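Local coordinates for tRNA (guanine(9)-N1)-methyltransferase (Schizosaccharomyces pombe, PDB 4JWH), which transfers a methyl group from S-adenosyl-L-methionine to N1 of guanine 9 in cytoplasmic tRNA, at residues 135-149 against 168-182. Sequence-based numbering, arbitrary orientation.
Sequences NRTALHPVELFATNF and WKRYNPTTKSYLEEF
Parallel pairing of L144, F145 and A146 with Y171, N172 and P173 joins the two strands. The ladder runs from L144 N to R170 O, through N172 N to L144 O and A146 N to N172 O, to T174 N on A146 O. P173 has no amide hydrogen to give, but its neighbours N172 and T174 are the donors here, so the proline costs no bond. Beyond the strands N148 N gives a nearly straight bond to K176 O (2.8 Å), and F149 N meets T174 O.

N172 suits its place because one amide nitrogen serves two acceptors: ND2 gives a straight bond to E143 OE1 (3.0 Å, 177°) on the anti side of the carboxylate, and another to L144 O (2.8 Å), which also takes N172 N. The other carboxylate oxygen, E143 OE2, lies over a face of the R170 guanidinium, 3.6 Å from NE, a salt bridge of charges alone. Water 2 bridges T147 OG1 and N148 OD1.

The F145 ring is sandwiched. With CG anti to the carbonyl carbon of F145, the ring is set between N172 and F182. N172 CB sits over one face, 3.7 Å from the ring centroid, as a CH-pi contact; over the opposite face F182 brings its edge, T-shaped, with planes at 66°. On the other side of the sheet, small A146 touches Y171 and P173, and P173 CB reaches F149 CD1 at 4.0 Å.

In this beta-alpha-beta unit of the SPOUT methyltransferase fold, helix 151-161 makes the crossover, touching F149, W168 and Y171; strand 171-173 is one of the sheet's two edge strands, and strand 105-109 flanks 143-147 on its other side.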
loop_
_atom_site.group_PDB
_atom_site.type_symbol
_atom_site.label_atom_id
_atom_site.label_comp_id
_atom_site.label_asym_id
_atom_site.label_seq_id
_atom_site.Cartn_x
_atom_site.Cartn_y
_atom_site.Cartn_z
ATOM N N ASN A 135 1.098 4.978 9.193
ATOM C CA ASN A 135 2.538 4.765 9.332
ATOM C C ASN A 135 3.199 5.532 10.475
ATOM O O ASN A 135 4.079 5.015 11.161
ATOM C CB ASN A 135 3.255 5.123 8.036
ATOM C CG ASN A 135 4.621 4.497 7.961
ATOM O OD1 ASN A 135 4.802 3.360 8.348
ATOM N ND2 ASN A 135 5.576 5.228 7.440
ATOM N N ARG A 136 2.787 6.775 10.655
ATOM C CA ARG A 136 3.371 7.653 11.674
ATOM C C ARG A 136 3.212 7.136 13.111
ATOM O O ARG A 136 4.126 7.295 13.930
ATOM C CB ARG A 136 2.789 9.079 11.555
ATOM C CG ARG A 136 3.572 10.137 12.377
ATOM C CD ARG A 136 5.047 10.329 11.865
ATOM N NE ARG A 136 5.071 11.121 10.639
ATOM C CZ ARG A 136 5.068 12.454 10.613
ATOM N NH1 ARG A 136 5.088 13.150 11.747
ATOM N NH2 ARG A 136 5.037 13.089 9.450
ATOM N N THR A 137 2.051 6.534 13.401
ATOM C CA THR A 137 1.725 6.053 14.732
ATOM C C THR A 137 2.086 4.570 14.894
ATOM O O THR A 137 1.889 3.995 15.969
ATOM C CB THR A 137 0.210 6.255 15.066
ATOM O OG1 THR A 137 -0.600 5.588 14.091
ATOM C CG2 THR A 137 -0.163 7.726 15.124
ATOM N N ALA A 138 2.609 3.948 13.830
ATOM C CA ALA A 138 2.835 2.506 13.835
ATOM C C ALA A 138 3.955 2.136 14.819
ATOM O O ALA A 138 4.889 2.930 15.037
ATOM C CB ALA A 138 3.192 2.027 12.445
ATOM N N LEU A 139 3.873 0.953 15.402
ATOM C CA LEU A 139 4.950 0.481 16.261
ATOM C C LEU A 139 6.247 0.302 15.445
ATOM O O LEU A 139 7.345 0.565 15.946
ATOM C CB LEU A 139 4.558 -0.809 16.994
ATOM C CG LEU A 139 5.538 -1.328 18.065
ATOM C CD1 LEU A 139 5.589 -0.347 19.251
ATOM C CD2 LEU A 139 5.224 -2.750 18.539
ATOM N N HIS A 140 6.110 -0.102 14.181
ATOM C CA HIS A 140 7.242 -0.228 13.262
ATOM C C HIS A 140 7.030 0.532 11.957
ATOM O O HIS A 140 6.629 -0.058 10.965
ATOM C CB HIS A 140 7.529 -1.718 12.957
ATOM C CG HIS A 140 7.682 -2.556 14.181
ATOM N ND1 HIS A 140 8.768 -2.441 15.027
ATOM C CD2 HIS A 140 6.866 -3.476 14.738
ATOM C CE1 HIS A 140 8.622 -3.280 16.035
ATOM N NE2 HIS A 140 7.482 -3.923 15.878
ATOM N N PRO A 141 7.301 1.848 11.944
ATOM C CA PRO A 141 7.085 2.564 10.705
ATOM C C PRO A 141 8.004 2.038 9.618
ATOM O O PRO A 141 9.114 1.633 9.904
ATOM C CB PRO A 141 7.478 4.014 11.029
ATOM C CG PRO A 141 7.830 4.053 12.447
ATOM C CD PRO A 141 7.645 2.732 13.073
ATOM N N VAL A 142 7.524 2.074 8.382
ATOM C CA VAL A 142 8.318 1.693 7.241
ATOM C C VAL A 142 8.684 2.929 6.459
ATOM O O VAL A 142 8.245 4.037 6.813
ATOM C CB VAL A 142 7.516 0.722 6.321
ATOM C CG1 VAL A 142 7.178 -0.524 7.092
ATOM C CG2 VAL A 142 6.241 1.382 5.794
ATOM N N GLU A 143 9.437 2.749 5.371
ATOM C CA GLU A 143 9.586 3.820 4.391
ATOM C C GLU A 143 8.493 3.686 3.333
ATOM O O GLU A 143 8.425 2.676 2.591
ATOM C CB GLU A 143 11.002 3.848 3.753
ATOM C CG GLU A 143 12.117 4.442 4.667
ATOM C CD GLU A 143 12.037 5.951 4.974
ATOM O OE1 GLU A 143 11.315 6.744 4.324
ATOM O OE2 GLU A 143 12.754 6.373 5.898
ATOM N N LEU A 144 7.629 4.698 3.308
ATOM C CA LEU A 144 6.544 4.817 2.349
ATOM C C LEU A 144 6.966 5.531 1.066
ATOM O O LEU A 144 7.487 6.639 1.113
ATOM C CB LEU A 144 5.342 5.533 3.001
ATOM C CG LEU A 144 4.008 5.616 2.234
ATOM C CD1 LEU A 144 3.566 4.216 1.848
ATOM C CD2 LEU A 144 2.889 6.354 3.074
ATOM N N PHE A 145 6.748 4.891 -0.081
ATOM C CA PHE A 145 7.050 5.491 -1.369
ATOM C C PHE A 145 5.750 5.663 -2.099
ATOM O O PHE A 145 4.816 4.830 -1.942
ATOM C CB PHE A 145 8.000 4.628 -2.222
ATOM C CG PHE A 145 9.461 4.718 -1.803
ATOM C CD1 PHE A 145 10.420 5.315 -2.645
ATOM C CD2 PHE A 145 9.868 4.202 -0.583
ATOM C CE1 PHE A 145 11.763 5.390 -2.268
ATOM C CE2 PHE A 145 11.202 4.274 -0.191
ATOM C CZ PHE A 145 12.157 4.896 -1.039
ATOM N N ALA A 146 5.674 6.744 -2.869
ATOM C CA ALA A 146 4.579 6.934 -3.832
ATOM C C ALA A 146 5.196 7.127 -5.236
ATOM O O ALA A 146 5.741 8.209 -5.559
ATOM C CB ALA A 146 3.745 8.112 -3.446
ATOM N N THR A 147 5.121 6.088 -6.065
ATOM C CA THR A 147 5.823 6.097 -7.358
ATOM C C THR A 147 4.887 6.422 -8.531
ATOM O O THR A 147 3.670 6.227 -8.429
ATOM C CB THR A 147 6.620 4.760 -7.600
ATOM O OG1 THR A 147 5.721 3.639 -7.562
ATOM C CG2 THR A 147 7.719 4.568 -6.534
ATOM N N ASN A 148 5.456 6.878 -9.642
ATOM C CA ASN A 148 4.718 7.591 -10.697
ATOM C C ASN A 148 3.803 8.649 -10.092
ATOM O O ASN A 148 2.696 8.827 -10.557
ATOM C CB ASN A 148 3.881 6.647 -11.573
ATOM C CG ASN A 148 4.725 5.815 -12.516
ATOM O OD1 ASN A 148 4.974 4.645 -12.261
ATOM N ND2 ASN A 148 5.147 6.413 -13.621
ATOM N N PHE A 149 4.228 9.289 -9.013
ATOM C CA PHE A 149 3.381 10.302 -8.353
ATOM C C PHE A 149 3.318 11.601 -9.162
ATOM O O PHE A 149 4.345 12.209 -9.429
ATOM C CB PHE A 149 3.829 10.556 -6.917
ATOM C CG PHE A 149 2.827 11.343 -6.098
ATOM C CD1 PHE A 149 3.027 12.691 -5.847
ATOM C CD2 PHE A 149 1.661 10.735 -5.611
ATOM C CE1 PHE A 149 2.088 13.429 -5.099
ATOM C CE2 PHE A 149 0.728 11.455 -4.884
ATOM C CZ PHE A 149 0.934 12.810 -4.634
ATOM N N TRP A 168 5.306 15.845 5.492
ATOM C CA TRP A 168 5.238 14.424 5.907
ATOM C C TRP A 168 6.613 13.822 6.130
ATOM O O TRP A 168 7.562 14.245 5.495
ATOM C CB TRP A 168 4.496 13.599 4.854
ATOM C CG TRP A 168 3.010 13.830 4.818
ATOM C CD1 TRP A 168 2.279 14.712 5.588
ATOM C CD2 TRP A 168 2.074 13.204 3.925
ATOM N NE1 TRP A 168 0.944 14.643 5.237
ATOM C CE2 TRP A 168 0.792 13.731 4.221
ATOM C CE3 TRP A 168 2.195 12.252 2.908
ATOM C CZ2 TRP A 168 -0.353 13.321 3.551
ATOM C CZ3 TRP A 168 1.061 11.856 2.229
ATOM C CH2 TRP A 168 -0.203 12.394 2.554
ATOM N N LYS A 169 6.709 12.840 7.025
ATOM C CA LYS A 169 7.956 12.118 7.320
ATOM C C LYS A 169 7.912 10.643 6.834
ATOM O O LYS A 169 6.826 10.096 6.644
ATOM C CB LYS A 169 8.209 12.133 8.829
ATOM C CG LYS A 169 8.311 13.552 9.424
ATOM C CD LYS A 169 8.673 13.508 10.907
ATOM C CE LYS A 169 8.873 14.899 11.453
ATOM N NZ LYS A 169 9.235 14.799 12.892
ATOM N N ARG A 170 9.083 10.020 6.652
ATOM C CA ARG A 170 9.198 8.636 6.156
ATOM C C ARG A 170 8.342 8.442 4.899
ATOM O O ARG A 170 7.692 7.410 4.712
ATOM C CB ARG A 170 8.816 7.604 7.244
ATOM C CG ARG A 170 9.867 7.387 8.329
ATOM C CD ARG A 170 9.949 5.908 8.779
ATOM N NE ARG A 170 11.332 5.546 9.090
ATOM C CZ ARG A 170 11.901 4.355 8.879
ATOM N NH1 ARG A 170 11.223 3.326 8.366
ATOM N NH2 ARG A 170 13.179 4.192 9.210
ATOM N N TYR A 171 8.353 9.457 4.047
ATOM C CA TYR A 171 7.496 9.519 2.887
ATOM C C TYR A 171 8.313 9.972 1.681
ATOM O O TYR A 171 9.026 10.971 1.729
ATOM C CB TYR A 171 6.320 10.453 3.162
ATOM C CG TYR A 171 5.463 10.795 1.969
ATOM C CD1 TYR A 171 5.503 12.074 1.403
ATOM C CD2 TYR A 171 4.559 9.861 1.444
ATOM C CE1 TYR A 171 4.697 12.398 0.312
ATOM C CE2 TYR A 171 3.762 10.168 0.359
ATOM C CZ TYR A 171 3.829 11.435 -0.214
ATOM O OH TYR A 171 3.031 11.729 -1.303
ATOM N N ASN A 172 8.226 9.214 0.611
ATOM C CA ASN A 172 9.071 9.439 -0.541
ATOM C C ASN A 172 8.279 9.447 -1.855
ATOM O O ASN A 172 8.154 8.396 -2.503
ATOM C CB ASN A 172 10.178 8.372 -0.574
ATOM C CG ASN A 172 10.796 8.108 0.796
ATOM O OD1 ASN A 172 11.858 8.631 1.108
ATOM N ND2 ASN A 172 10.120 7.299 1.629
ATOM N N PRO A 173 7.725 10.615 -2.246
ATOM C CA PRO A 173 7.079 10.653 -3.552
ATOM C C PRO A 173 8.105 10.789 -4.686
ATOM O O PRO A 173 9.193 11.352 -4.484
ATOM C CB PRO A 173 6.169 11.882 -3.467
ATOM C CG PRO A 173 6.892 12.802 -2.493
ATOM C CD PRO A 173 7.576 11.892 -1.509
ATOM N N THR A 174 7.776 10.243 -5.853
ATOM C CA THR A 174 8.671 10.329 -7.003
ATOM C C THR A 174 7.914 10.095 -8.288
ATOM O O THR A 174 6.946 9.326 -8.319
ATOM C CB THR A 174 9.917 9.392 -6.867
ATOM O OG1 THR A 174 10.814 9.646 -7.948
ATOM C CG2 THR A 174 9.530 7.887 -6.873
ATOM N N THR A 175 8.329 10.781 -9.348
ATOM C CA THR A 175 7.765 10.546 -10.668
ATOM C C THR A 175 8.293 9.210 -11.198
ATOM O O THR A 175 7.651 8.598 -12.035
ATOM C CB THR A 175 8.059 11.697 -11.709
ATOM O OG1 THR A 175 9.472 11.853 -11.832
ATOM C CG2 THR A 175 7.462 13.010 -11.258
ATOM N N LYS A 176 9.430 8.738 -10.687
ATOM C CA LYS A 176 9.954 7.441 -11.130
ATOM C C LYS A 176 8.939 6.343 -10.846
ATOM O O LYS A 176 8.218 6.377 -9.824
ATOM C CB LYS A 176 11.290 7.078 -10.453
ATOM C CG LYS A 176 12.457 8.031 -10.820
ATOM C CD LYS A 176 13.757 7.537 -10.177
ATOM C CE LYS A 176 14.964 8.322 -10.658
ATOM N NZ LYS A 176 15.006 9.696 -10.057
ATOM N N SER A 177 8.883 5.382 -11.752
ATOM C CA SER A 177 8.129 4.142 -11.521
ATOM C C SER A 177 8.861 3.356 -10.440
ATOM O O SER A 177 10.050 3.622 -10.192
ATOM C CB SER A 177 8.102 3.314 -12.803
ATOM O OG SER A 177 9.385 2.725 -12.986
ATOM N N TYR A 178 8.170 2.410 -9.786
ATOM C CA TYR A 178 8.826 1.539 -8.796
ATOM C C TYR A 178 9.948 0.730 -9.439
ATOM O O TYR A 178 10.974 0.478 -8.791
ATOM C CB TYR A 178 7.843 0.618 -8.013
ATOM C CG TYR A 178 6.937 -0.306 -8.848
ATOM C CD1 TYR A 178 5.590 -0.014 -9.022
ATOM C CD2 TYR A 178 7.415 -1.482 -9.391
ATOM C CE1 TYR A 178 4.745 -0.859 -9.784
ATOM C CE2 TYR A 178 6.562 -2.355 -10.153
ATOM C CZ TYR A 178 5.248 -2.019 -10.348
ATOM O OH TYR A 178 4.414 -2.843 -11.085
ATOM N N LEU A 179 9.740 0.337 -10.696
ATOM C CA LEU A 179 10.707 -0.445 -11.469
ATOM C C LEU A 179 11.973 0.378 -11.679
ATOM O O LEU A 179 13.075 -0.151 -11.589
ATOM C CB LEU A 179 10.117 -0.925 -12.806
ATOM C CG LEU A 179 10.806 -2.116 -13.511
ATOM C CD1 LEU A 179 10.829 -3.367 -12.639
ATOM C CD2 LEU A 179 10.166 -2.428 -14.886
ATOM N N GLU A 180 11.804 1.679 -11.914
ATOM C CA GLU A 180 12.925 2.598 -12.035
ATOM C C GLU A 180 13.602 2.794 -10.704
ATOM O O GLU A 180 14.808 2.618 -10.607
ATOM C CB GLU A 180 12.489 3.952 -12.639
ATOM C CG GLU A 180 12.069 3.828 -14.099
ATOM C CD GLU A 180 11.484 5.110 -14.698
ATOM O OE1 GLU A 180 11.737 5.336 -15.907
ATOM O OE2 GLU A 180 10.758 5.869 -14.015
ATOM N N GLU A 181 12.820 3.142 -9.678
ATOM C CA GLU A 181 13.355 3.433 -8.365
ATOM C C GLU A 181 14.057 2.229 -7.701
ATOM O O GLU A 181 15.060 2.407 -6.995
ATOM C CB GLU A 181 12.253 4.048 -7.484
ATOM C CG GLU A 181 12.620 4.338 -6.043
ATOM C CD GLU A 181 13.513 5.561 -5.874
ATOM O OE1 GLU A 181 14.270 5.577 -4.883
ATOM O OE2 GLU A 181 13.456 6.492 -6.712
ATOM N N PHE A 182 13.541 1.026 -7.949
ATOM C CA PHE A 182 14.073 -0.217 -7.343
ATOM C C PHE A 182 14.599 -1.257 -8.350
ATOM O O PHE A 182 14.513 -2.451 -8.115
ATOM C CB PHE A 182 13.019 -0.860 -6.422
ATOM C CG PHE A 182 12.595 0.031 -5.280
ATOM C CD1 PHE A 182 11.381 0.716 -5.329
ATOM C CD2 PHE A 182 13.450 0.242 -4.194
ATOM C CE1 PHE A 182 11.003 1.567 -4.273
ATOM C CE2 PHE A 182 13.073 1.075 -3.128
ATOM C CZ PHE A 182 11.858 1.740 -3.165
HETATM O O HOH W 1 5.126 7.735 6.508
HETATM O O HOH W 2 4.947 3.088 -10.119
#